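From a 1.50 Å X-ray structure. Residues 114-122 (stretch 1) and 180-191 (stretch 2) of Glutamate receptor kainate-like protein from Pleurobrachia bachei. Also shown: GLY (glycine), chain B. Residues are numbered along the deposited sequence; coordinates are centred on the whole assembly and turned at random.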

# COMPACT_ATOMS: atom_id res chain seq x y z
N GLY A 114 -29.53 2.37 5.14
CA GLY A 114 -30.03 1.01 5.02
C GLY A 114 -30.78 0.57 6.25
O GLY A 114 -31.03 1.32 7.19
N GLY A 115 -31.17 -0.70 6.22
CA GLY A 115 -31.83 -1.31 7.35
C GLY A 115 -31.86 -2.83 7.15
O GLY A 115 -31.40 -3.34 6.16
N LEU A 116 -32.37 -3.55 8.14
CA LEU A 116 -32.50 -5.00 8.02
C LEU A 116 -33.89 -5.37 7.53
O LEU A 116 -34.90 -4.77 7.89
CB LEU A 116 -32.24 -5.69 9.36
CG LEU A 116 -30.85 -5.47 9.97
CD1 LEU A 116 -30.67 -6.27 11.28
CD2 LEU A 116 -29.75 -5.74 8.99
N GLY A 117 -33.91 -6.38 6.70
CA GLY A 117 -35.16 -7.01 6.30
C GLY A 117 -35.03 -8.50 6.39
O GLY A 117 -33.99 -9.07 6.13
N ALA A 118 -36.15 -9.12 6.74
CA ALA A 118 -36.26 -10.58 6.82
C ALA A 118 -37.04 -11.04 5.59
O ALA A 118 -38.23 -10.72 5.49
CB ALA A 118 -36.94 -10.97 8.09
N LEU A 119 -36.37 -11.72 4.65
CA LEU A 119 -37.01 -12.10 3.41
C LEU A 119 -37.13 -13.63 3.33
O LEU A 119 -36.29 -14.37 3.89
CB LEU A 119 -36.25 -11.51 2.21
CG LEU A 119 -36.60 -10.06 1.85
CD1 LEU A 119 -36.24 -9.05 2.94
CD2 LEU A 119 -35.92 -9.73 0.51
N VAL A 120 -38.17 -14.10 2.65
CA VAL A 120 -38.50 -15.53 2.63
C VAL A 120 -39.21 -15.85 1.33
O VAL A 120 -39.87 -14.97 0.77
CB VAL A 120 -39.37 -15.91 3.87
CG1 VAL A 120 -40.76 -15.27 3.76
CG2 VAL A 120 -39.45 -17.44 4.06
N LYS A 121 -39.12 -17.11 0.91
CA LYS A 121 -39.93 -17.60 -0.23
C LYS A 121 -41.36 -17.81 0.31
O LYS A 121 -41.57 -18.52 1.27
CB LYS A 121 -39.35 -18.89 -0.81
CG LYS A 121 -40.04 -19.39 -2.09
CD LYS A 121 -39.46 -20.75 -2.49
CE LYS A 121 -40.38 -21.50 -3.46
NZ LYS A 121 -39.85 -22.89 -3.65
N SER A 122 -42.32 -17.12 -0.28
CA SER A 122 -43.70 -17.11 0.24
C SER A 122 -44.33 -18.49 0.17
O SER A 122 -44.26 -19.15 -0.87
CB SER A 122 -44.56 -16.11 -0.53
OG SER A 122 -45.84 -15.98 0.07
N ARG A 180 -30.00 -20.11 -0.15
CA ARG A 180 -30.78 -20.89 0.79
C ARG A 180 -32.19 -20.36 0.88
O ARG A 180 -33.18 -21.13 0.98
CB ARG A 180 -30.14 -20.87 2.16
CG ARG A 180 -28.88 -21.65 2.29
CD ARG A 180 -29.20 -23.11 2.46
NE ARG A 180 -29.77 -23.45 3.77
CZ ARG A 180 -29.07 -23.72 4.86
NH1 ARG A 180 -27.74 -23.66 4.87
NH2 ARG A 180 -29.70 -24.05 5.96
N MET A 181 -32.34 -19.04 0.87
CA MET A 181 -33.66 -18.45 0.88
C MET A 181 -34.49 -18.86 -0.34
O MET A 181 -35.68 -19.21 -0.22
CB MET A 181 -33.53 -16.92 0.93
CG MET A 181 -34.84 -16.14 0.90
SD MET A 181 -34.58 -14.39 0.65
CE MET A 181 -34.13 -14.37 -1.06
N ARG A 182 -33.88 -18.77 -1.50
CA ARG A 182 -34.59 -19.13 -2.74
C ARG A 182 -35.05 -20.57 -2.75
O ARG A 182 -36.03 -20.88 -3.45
CB ARG A 182 -33.70 -18.84 -3.95
CG ARG A 182 -33.57 -17.38 -4.24
CD ARG A 182 -32.55 -17.13 -5.31
NE ARG A 182 -32.36 -15.70 -5.50
CZ ARG A 182 -31.18 -15.10 -5.55
NH1 ARG A 182 -30.05 -15.80 -5.47
NH2 ARG A 182 -31.13 -13.78 -5.73
N ALA A 183 -34.38 -21.45 -1.99
CA ALA A 183 -34.75 -22.88 -1.95
C ALA A 183 -35.96 -23.17 -1.06
O ALA A 183 -36.52 -24.28 -1.09
CB ALA A 183 -33.59 -23.71 -1.48
N GLY A 184 -36.35 -22.19 -0.27
CA GLY A 184 -37.54 -22.27 0.56
C GLY A 184 -37.33 -22.69 2.00
O GLY A 184 -36.34 -23.31 2.34
N GLY A 185 -38.28 -22.34 2.85
CA GLY A 185 -38.21 -22.76 4.23
C GLY A 185 -37.16 -22.06 5.08
O GLY A 185 -36.84 -22.50 6.19
N PHE A 186 -36.67 -20.94 4.56
CA PHE A 186 -35.49 -20.28 5.13
C PHE A 186 -35.63 -18.77 5.02
O PHE A 186 -35.73 -18.24 3.91
CB PHE A 186 -34.25 -20.76 4.39
CG PHE A 186 -32.94 -20.19 4.88
CD1 PHE A 186 -32.47 -18.98 4.39
CD2 PHE A 186 -32.15 -20.90 5.77
CE1 PHE A 186 -31.21 -18.49 4.80
CE2 PHE A 186 -30.92 -20.40 6.18
CZ PHE A 186 -30.47 -19.20 5.70
N VAL A 187 -35.64 -18.07 6.17
CA VAL A 187 -35.72 -16.62 6.24
C VAL A 187 -34.29 -16.07 6.29
O VAL A 187 -33.53 -16.40 7.20
CB VAL A 187 -36.52 -16.13 7.45
CG1 VAL A 187 -36.52 -14.65 7.53
CG2 VAL A 187 -37.97 -16.65 7.37
N PHE A 188 -33.94 -15.27 5.31
CA PHE A 188 -32.64 -14.62 5.27
C PHE A 188 -32.80 -13.22 5.79
O PHE A 188 -33.59 -12.44 5.27
CB PHE A 188 -32.08 -14.62 3.84
CG PHE A 188 -30.65 -14.10 3.70
CD1 PHE A 188 -29.68 -14.36 4.65
CD2 PHE A 188 -30.28 -13.42 2.57
CE1 PHE A 188 -28.41 -13.86 4.49
CE2 PHE A 188 -28.97 -12.95 2.41
CZ PHE A 188 -28.05 -13.18 3.37
N ILE A 189 -32.04 -12.90 6.84
CA ILE A 189 -32.09 -11.58 7.44
C ILE A 189 -30.83 -10.81 7.00
O ILE A 189 -29.73 -11.17 7.43
CB ILE A 189 -32.21 -11.61 8.97
CG1 ILE A 189 -33.46 -12.38 9.41
CG2 ILE A 189 -32.21 -10.19 9.48
CD1 ILE A 189 -33.46 -12.73 10.90
N ASP A 190 -31.01 -9.82 6.14
CA ASP A 190 -29.87 -9.05 5.65
C ASP A 190 -30.33 -7.64 5.31
O ASP A 190 -31.26 -7.14 5.90
CB ASP A 190 -29.20 -9.79 4.49
CG ASP A 190 -27.73 -9.41 4.32
OD1 ASP A 190 -27.43 -8.42 3.65
OD2 ASP A 190 -26.88 -10.13 4.87
N GLU A 191 -29.59 -6.96 4.44
CA GLU A 191 -29.68 -5.50 4.35
C GLU A 191 -30.46 -5.00 3.17
O GLU A 191 -30.20 -5.36 2.02
CB GLU A 191 -28.28 -4.88 4.26
CG GLU A 191 -27.37 -5.28 5.44
CD GLU A 191 -26.01 -4.58 5.43
OE1 GLU A 191 -25.61 -4.07 4.35
OE2 GLU A 191 -25.38 -4.54 6.53
N GLY B . -22.83 -4.06 3.96
CA GLY B . -22.42 -5.25 4.75
C GLY B . -21.51 -4.95 5.89
O GLY B . -21.19 -5.83 6.71
OXT GLY B . -21.02 -3.79 6.03
O HOH W 1 -37.29 -19.15 1.92
O HOH W 2 -40.73 -21.14 2.02
O HOH W 3 -37.54 -22.97 -4.45

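The apolar centre of the contact lies where Ala-118, Leu-119 and Val-120 meet Met-181, Val-187 and Ile-189. The CA atoms of Ala-118 and Ile-189, whose side chains share one face of the sheet, are 4.3 Å apart, and the methyl of Ala-118 packs against both Val-187 and Ile-189: its CB lies 3.7 Å from CG1 of Val-187 and 4.0 Å from CG1 of Ile-189. Val-120 extends this apolar row, with its CG2 3.7 Å from CG2 of Val-187. Leu-119 and Phe-188 project to the other face. There the extended side chain of Met-181, with chi1 and chi2 both t, reaches from the helix to the strand and places its SD 3.7 Å from CB of Leu-119, while the Phe-188 ring leads away from the partner strand.

These side chains are held in register by an antiparallel pairing of strands 114–121 and 186–191, whose directions differ by 154°. Leu-119 and Phe-188 form a hydrogen-bonded pair, with Leu-119 N to Phe-188 O and Phe-188 N to Leu-119 O both at 2.9 Å; the former is nearly linear at 175°. Two residues along, Gly-117 and Asp-190 repeat the pattern, with Gly-117 N donating to Asp-190 O at 2.9 Å and Asp-190 N to Gly-117 O at 3.1 Å. The carbonyls also receive CA–H contacts from the intervening residues, as between Ile-189 CA and Gly-117 O at 3.4 Å.

Beyond Val-120 direct pairing gives way to water. Water 1 accepts from Lys-121 N at 2.9 Å and donates to both Met-181 O and Phe-186 O at 2.7 Å, so one molecule joins the strand to the helix and to the start of the second strand. Water 2 links Lys-121 O to Gly-185 N, each 2.9 Å from its oxygen. The extended, all-t side chain of Lys-121 runs along the turn, its CD 3.6 Å from Arg-182 O and 3.9 Å from Gly-184 CA, and water 3 bridges its NZ (2.4 Å) to Arg-182 O (2.8 Å). Gly-184 leaves the helical conformation with a phi of 97°; a CB there would jam against the preceding carbonyl oxygen and lie 3.6 Å from Lys-121 CD.

At the other end, Leu-116 pairs with Glu-191 without hydrogen bonds between them, and Glu-191 CA contacts Gly-115 O at 3.3 Å. The carboxylate of Glu-191 turns to the ligand, its OE1 accepting a hydrogen bond from N of the bound glycine at 2.8 Å.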